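Local coordinates for protein putative N-acetylmuramoyl-L-alanine amidase (Neisseria meningitidis MC58, PDB 3CZX) that probably cleaves, as a zinc-dependent amidase, the bond between N-acetylmuramoyl and L-amino acid residues in cell-wall glycopeptides, at residues 43-48 with 172-177; 71-76 with 99-104. One frame throughout, in Å; residues are numbered along the deposited sequence.

Contact 1. Residues 43-48 with 172-177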
loop_
_atom_site.group_PDB
_atom_site.type_symbol
_atom_site.label_atom_id
_atom_site.label_comp_id
_atom_site.label_asym_id
_atom_site.label_seq_id
_atom_site.Cartn_x
_atom_site.Cartn_y
_atom_site.Cartn_z
ATOM N N ASN A 43 -11.596 6.995 -5.969
ATOM C CA ASN A 43 -12.568 6.953 -4.830
ATOM C C ASN A 43 -13.092 8.252 -4.330
ATOM O O ASN A 43 -14.316 8.417 -4.173
ATOM C CB ASN A 43 -11.958 6.264 -3.606
ATOM C CG ASN A 43 -11.555 4.856 -3.882
ATOM O OD1 ASN A 43 -11.995 4.263 -4.862
ATOM N ND2 ASN A 43 -10.705 4.297 -3.010
ATOM N N ASP A 44 -12.198 9.176 -4.004
ATOM C CA ASP A 44 -12.610 10.403 -3.355
ATOM C C ASP A 44 -13.142 11.419 -4.348
ATOM O O ASP A 44 -13.960 12.283 -3.978
ATOM C CB ASP A 44 -11.457 11.043 -2.558
ATOM C CG ASP A 44 -11.076 10.258 -1.345
ATOM O OD1 ASP A 44 -11.502 9.088 -1.213
ATOM O OD2 ASP A 44 -10.350 10.837 -0.508
ATOM N N TYR A 45 -12.673 11.345 -5.594
ATOM C CA TYR A 45 -12.983 12.376 -6.576
ATOM C C TYR A 45 -13.707 11.927 -7.836
ATOM O O TYR A 45 -14.136 12.779 -8.611
ATOM C CB TYR A 45 -11.699 13.111 -6.990
ATOM C CG TYR A 45 -10.991 13.799 -5.830
ATOM C CD1 TYR A 45 -11.309 15.101 -5.473
ATOM C CD2 TYR A 45 -9.978 13.137 -5.114
ATOM C CE1 TYR A 45 -10.666 15.736 -4.434
ATOM C CE2 TYR A 45 -9.294 13.783 -4.057
ATOM C CZ TYR A 45 -9.665 15.081 -3.715
ATOM O OH TYR A 45 -9.043 15.801 -2.713
ATOM N N GLY A 46 -13.843 10.629 -8.057
ATOM C CA GLY A 46 -14.476 10.107 -9.270
ATOM C C GLY A 46 -13.784 10.456 -10.584
ATOM O O GLY A 46 -14.410 10.479 -11.668
ATOM N N LEU A 47 -12.472 10.701 -10.522
ATOM C CA LEU A 47 -11.700 11.121 -11.678
ATOM C C LEU A 47 -11.272 9.925 -12.541
ATOM O O LEU A 47 -11.196 8.780 -12.065
ATOM C CB LEU A 47 -10.458 11.924 -11.217
ATOM C CG LEU A 47 -10.839 13.275 -10.613
ATOM C CD1 LEU A 47 -9.661 13.972 -9.899
ATOM C CD2 LEU A 47 -11.437 14.219 -11.658
ATOM N N THR A 48 -11.035 10.209 -13.818
ATOM C CA THR A 48 -10.545 9.234 -14.785
ATOM C C THR A 48 -9.045 9.149 -14.650
ATOM O O THR A 48 -8.325 10.124 -14.914
ATOM C CB THR A 48 -10.817 9.676 -16.218
ATOM O OG1 THR A 48 -12.220 9.784 -16.418
ATOM C CG2 THR A 48 -10.280 8.684 -17.195
ATOM N N ALA A 172 -3.667 17.250 -4.244
ATOM C CA ALA A 172 -3.060 18.348 -4.995
ATOM C C ALA A 172 -3.405 18.265 -6.487
ATOM O O ALA A 172 -3.607 19.299 -7.144
ATOM C CB ALA A 172 -1.534 18.390 -4.764
ATOM N N ILE A 173 -3.430 17.050 -7.040
ATOM C CA ILE A 173 -3.795 16.842 -8.428
ATOM C C ILE A 173 -5.239 17.264 -8.607
ATOM O O ILE A 173 -5.526 18.075 -9.455
ATOM C CB ILE A 173 -3.564 15.370 -8.894
ATOM C CG1 ILE A 173 -2.089 15.009 -8.923
ATOM C CG2 ILE A 173 -4.162 15.111 -10.276
ATOM C CD1 ILE A 173 -1.809 13.515 -9.062
ATOM N N ALA A 174 -6.119 16.773 -7.749
ATOM C CA ALA A 174 -7.541 17.123 -7.835
ATOM C C ALA A 174 -7.743 18.618 -7.703
ATOM O O ALA A 174 -8.480 19.219 -8.479
ATOM C CB ALA A 174 -8.343 16.373 -6.790
HETATM N N MSE A 175 -7.065 19.234 -6.757
HETATM C CA MSE A 175 -7.208 20.700 -6.571
HETATM C C MSE A 175 -6.787 21.481 -7.826
HETATM O O MSE A 175 -7.460 22.447 -8.253
HETATM C CB MSE A 175 -6.422 21.153 -5.351
HETATM C CG MSE A 175 -6.294 22.637 -5.165
HETATM SE SE MSE A 175 -7.971 23.348 -4.474
HETATM C CE MSE A 175 -7.679 22.847 -2.618
ATOM N N GLU A 176 -5.688 21.061 -8.441
ATOM C CA GLU A 176 -5.173 21.774 -9.612
ATOM C C GLU A 176 -6.140 21.662 -10.784
ATOM O O GLU A 176 -6.230 22.562 -11.606
ATOM C CB GLU A 176 -3.793 21.227 -9.959
ATOM C CG GLU A 176 -3.122 21.827 -11.159
ATOM C CD GLU A 176 -2.699 23.277 -10.978
ATOM O OE1 GLU A 176 -2.853 23.858 -9.882
ATOM O OE2 GLU A 176 -2.179 23.843 -11.979
ATOM N N LEU A 177 -6.850 20.546 -10.846
ATOM C CA LEU A 177 -7.868 20.278 -11.866
ATOM C C LEU A 177 -9.210 20.927 -11.514
ATOM O O LEU A 177 -10.120 20.974 -12.348
ATOM C CB LEU A 177 -8.077 18.782 -12.017
ATOM C CG LEU A 177 -6.850 18.032 -12.534
ATOM C CD1 LEU A 177 -7.100 16.541 -12.551
ATOM C CD2 LEU A 177 -6.470 18.543 -13.913
#
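Y45 and A174 bring the two backbones to their nearest approach, 7.3 Å between their CA atoms, where the end region of helix 26-45 and the turn after it lie beside the last turns of helix 152-177. The methyl of A174 sits squarely over one face of the Y45 ring: its CB is 3.4 Å from the ring centroid and only 14° off the ring normal, a close CH-pi contact. The six ring carbons all come close to that methyl, from CE1 of Y45 at 3.4 Å to CD2 of Y45 at 4.0 Å from CB of A174. With CG beside the backbone N and anti to the carbonyl carbon (chi1 -60°), the Y45 ring is carried toward A174, and a chi2 of -89° sets its plane across the CA-CB-CG plane. The phenol OH is hydrogen-bonded to OD1 of D171, about one turn before A174 on the same helix, which helps to hold the far end of the ring.

After G46, whose positive phi turns the chain out of the helix, L47 points back to the same methyl. Its CD1 lies 4.1 Å from CB of A174 and a looser 4.5 Å from CD1 of L177. No hydrogen bond crosses between the two segments, so they are joined through apolar contact alone, with a small alanine methyl letting an aromatic face come in close.

Contact 2. Residues 71-76 with 99-104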
loop_
_atom_site.group_PDB
_atom_site.type_symbol
_atom_site.label_atom_id
_atom_site.label_comp_id
_atom_site.label_asym_id
_atom_site.label_seq_id
_atom_site.Cartn_x
_atom_site.Cartn_y
_atom_site.Cartn_z
ATOM N N SER A 71 -3.334 11.938 -22.446
ATOM C CA SER A 71 -3.683 12.466 -21.119
ATOM C C SER A 71 -3.383 13.940 -20.941
ATOM O O SER A 71 -2.578 14.510 -21.689
ATOM C CB SER A 71 -2.888 11.701 -20.055
ATOM O OG SER A 71 -1.501 11.834 -20.296
ATOM N N ASP A 72 -3.997 14.535 -19.915
ATOM C CA ASP A 72 -3.730 15.916 -19.489
ATOM C C ASP A 72 -2.556 16.100 -18.523
ATOM O O ASP A 72 -1.841 17.117 -18.578
ATOM C CB ASP A 72 -4.962 16.486 -18.815
ATOM C CG ASP A 72 -6.157 16.467 -19.733
ATOM O OD1 ASP A 72 -6.063 17.074 -20.817
ATOM O OD2 ASP A 72 -7.166 15.833 -19.394
ATOM N N VAL A 73 -2.383 15.147 -17.609
ATOM C CA VAL A 73 -1.130 15.047 -16.874
ATOM C C VAL A 73 -0.753 13.558 -16.804
ATOM O O VAL A 73 -1.633 12.720 -16.689
ATOM C CB VAL A 73 -1.225 15.699 -15.483
ATOM C CG1 VAL A 73 -2.194 14.957 -14.593
ATOM C CG2 VAL A 73 0.181 15.818 -14.868
ATOM N N ALA A 74 0.542 13.262 -16.933
ATOM C CA ALA A 74 1.067 11.902 -16.887
ATOM C C ALA A 74 2.265 11.875 -15.960
ATOM O O ALA A 74 3.214 12.628 -16.160
ATOM C CB ALA A 74 1.487 11.405 -18.267
ATOM N N ILE A 75 2.221 11.001 -14.948
ATOM C CA ILE A 75 3.249 10.912 -13.920
ATOM C C ILE A 75 3.724 9.473 -13.748
ATOM O O ILE A 75 2.881 8.553 -13.566
ATOM C CB ILE A 75 2.671 11.385 -12.545
ATOM C CG1 ILE A 75 2.137 12.816 -12.650
ATOM C CG2 ILE A 75 3.748 11.302 -11.474
ATOM C CD1 ILE A 75 1.057 13.177 -11.626
ATOM N N GLU A 76 5.027 9.255 -13.845
ATOM C CA GLU A 76 5.626 7.974 -13.503
ATOM C C GLU A 76 6.437 8.083 -12.221
ATOM O O GLU A 76 7.374 8.891 -12.111
ATOM C CB GLU A 76 6.517 7.433 -14.633
ATOM C CG GLU A 76 6.972 6.040 -14.313
ATOM C CD GLU A 76 7.518 5.325 -15.472
ATOM O OE1 GLU A 76 8.756 5.393 -15.646
ATOM O OE2 GLU A 76 6.710 4.693 -16.188
ATOM N N LYS A 99 6.211 22.357 -16.022
ATOM C CA LYS A 99 6.851 22.927 -14.823
ATOM C C LYS A 99 5.851 23.169 -13.681
ATOM O O LYS A 99 6.097 22.773 -12.544
ATOM C CB LYS A 99 7.598 24.214 -15.178
ATOM C CG LYS A 99 8.158 24.966 -13.987
ATOM C CD LYS A 99 8.610 26.369 -14.421
ATOM C CE LYS A 99 9.870 26.341 -15.127
ATOM N NZ LYS A 99 10.336 27.774 -15.156
ATOM N N ARG A 100 4.729 23.784 -13.981
ATOM C CA ARG A 100 3.729 24.033 -12.972
ATOM C C ARG A 100 3.265 22.730 -12.358
ATOM O O ARG A 100 3.210 22.633 -11.147
ATOM C CB ARG A 100 2.567 24.816 -13.573
ATOM C CG ARG A 100 1.329 24.890 -12.746
ATOM C CD ARG A 100 1.497 25.484 -11.421
ATOM N NE ARG A 100 0.180 25.583 -10.788
ATOM C CZ ARG A 100 -0.027 26.063 -9.565
ATOM N NH1 ARG A 100 1.002 26.471 -8.820
ATOM N NH2 ARG A 100 -1.257 26.110 -9.067
ATOM N N TRP A 101 2.975 21.710 -13.164
ATOM C CA TRP A 101 2.550 20.437 -12.590
ATOM C C TRP A 101 3.615 19.842 -11.681
ATOM O O TRP A 101 3.297 19.352 -10.602
ATOM C CB TRP A 101 2.213 19.421 -13.666
ATOM C CG TRP A 101 0.839 19.440 -14.097
ATOM C CD1 TRP A 101 0.388 19.757 -15.332
ATOM C CD2 TRP A 101 -0.314 19.077 -13.322
ATOM N NE1 TRP A 101 -0.978 19.616 -15.388
ATOM C CE2 TRP A 101 -1.431 19.195 -14.162
ATOM C CE3 TRP A 101 -0.500 18.630 -12.008
ATOM C CZ2 TRP A 101 -2.735 18.928 -13.712
ATOM C CZ3 TRP A 101 -1.813 18.359 -11.561
ATOM C CH2 TRP A 101 -2.894 18.500 -12.423
ATOM N N CYS A 102 4.874 19.897 -12.117
ATOM C CA CYS A 102 6.013 19.402 -11.286
ATOM C C CYS A 102 6.055 20.112 -9.944
ATOM O O CYS A 102 6.354 19.479 -8.909
ATOM C CB CYS A 102 7.339 19.594 -12.035
ATOM S SG CYS A 102 7.508 18.485 -13.448
ATOM N N GLN A 103 5.773 21.407 -9.969
ATOM C CA GLN A 103 5.836 22.246 -8.769
ATOM C C GLN A 103 4.639 21.950 -7.841
ATOM O O GLN A 103 4.798 21.882 -6.613
ATOM C CB GLN A 103 5.925 23.726 -9.142
ATOM C CG GLN A 103 7.280 24.057 -9.745
ATOM C CD GLN A 103 7.411 25.437 -10.319
ATOM O OE1 GLN A 103 6.404 26.091 -10.693
ATOM N NE2 GLN A 103 8.657 25.886 -10.432
ATOM N N VAL A 104 3.463 21.733 -8.426
ATOM C CA VAL A 104 2.264 21.343 -7.649
ATOM C C VAL A 104 2.530 20.018 -6.917
ATOM O O VAL A 104 2.277 19.901 -5.715
ATOM C CB VAL A 104 1.035 21.183 -8.573
ATOM C CG1 VAL A 104 -0.135 20.517 -7.859
ATOM C CG2 VAL A 104 0.618 22.539 -9.139
HETATM O O HOH W 1 -2.357 19.800 -18.104
#
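V73 lays one of its methyls over the indole of W101, and the two side chains meet at a slant rather than lying alongside each other. CG2 of V73 stands 3.6 Å from the centroid of the five-membered ring of W101, 10° off the ring normal, so this is a CH-pi contact made over the face. The closest ring atom is CD2 of W101, again 3.6 Å from CG2 of V73, at the bond shared by the two rings. CB of V73 also comes down near the indole, 3.7 Å from CE2 of W101, while CG1 of V73 reaches only the benzo side, 4.1 Å from CZ2 of W101. This spread follows from the valine rotamer: CG2 lies opposite the backbone N, and CG1 takes the place between N and the carbonyl carbon (chi1 66°).

The polar edge of the indole is served by water. NE1 of W101 and O of D72 are 4.1 Å apart, too far for a direct bond, and one water spans them: it accepts from NE1 of W101 at 3.1 Å, lying in the indole plane, and donates to O of D72 at 2.8 Å. The same ring thus meets strand residue V73 with its face and, through the water, the backbone just before the strand with its N-H edge. I142 of the neighbouring strand 142-145 also touches both V73 and W101.

Strand 73-77 is an inner strand of the mixed six-stranded sheet, flanked by the parallel strands 6-10 and 142-145. Helix 99-113 packing on it through an aromatic side chain is the helix-on-sheet layering of the alpha/beta fold of the Amidase_3 family.

Overall arrangement
Helix 152-177 ties the two together: contact 1 uses it directly, and the indole of contact 2 rests against E176 and L177 from it. The centres of the two contacts are about 13 Å apart, and a salt bridge joins E176 OE1 to R100 NH2 at 2.9 Å. Contact 1 is the more buried at the residues that touch, although its centre lies about 15 Å from the centre of the chain and that of contact 2 about 9 Å. It joins the end region of helix 26-45 and the loop after it to the last turns of helix 152-177, by wholly apolar chemistry. Contact 2 sets a helix against a sheet strand, with V73 buried but D72 exposed, and adds a water bridge. Neither lies at the zinc site.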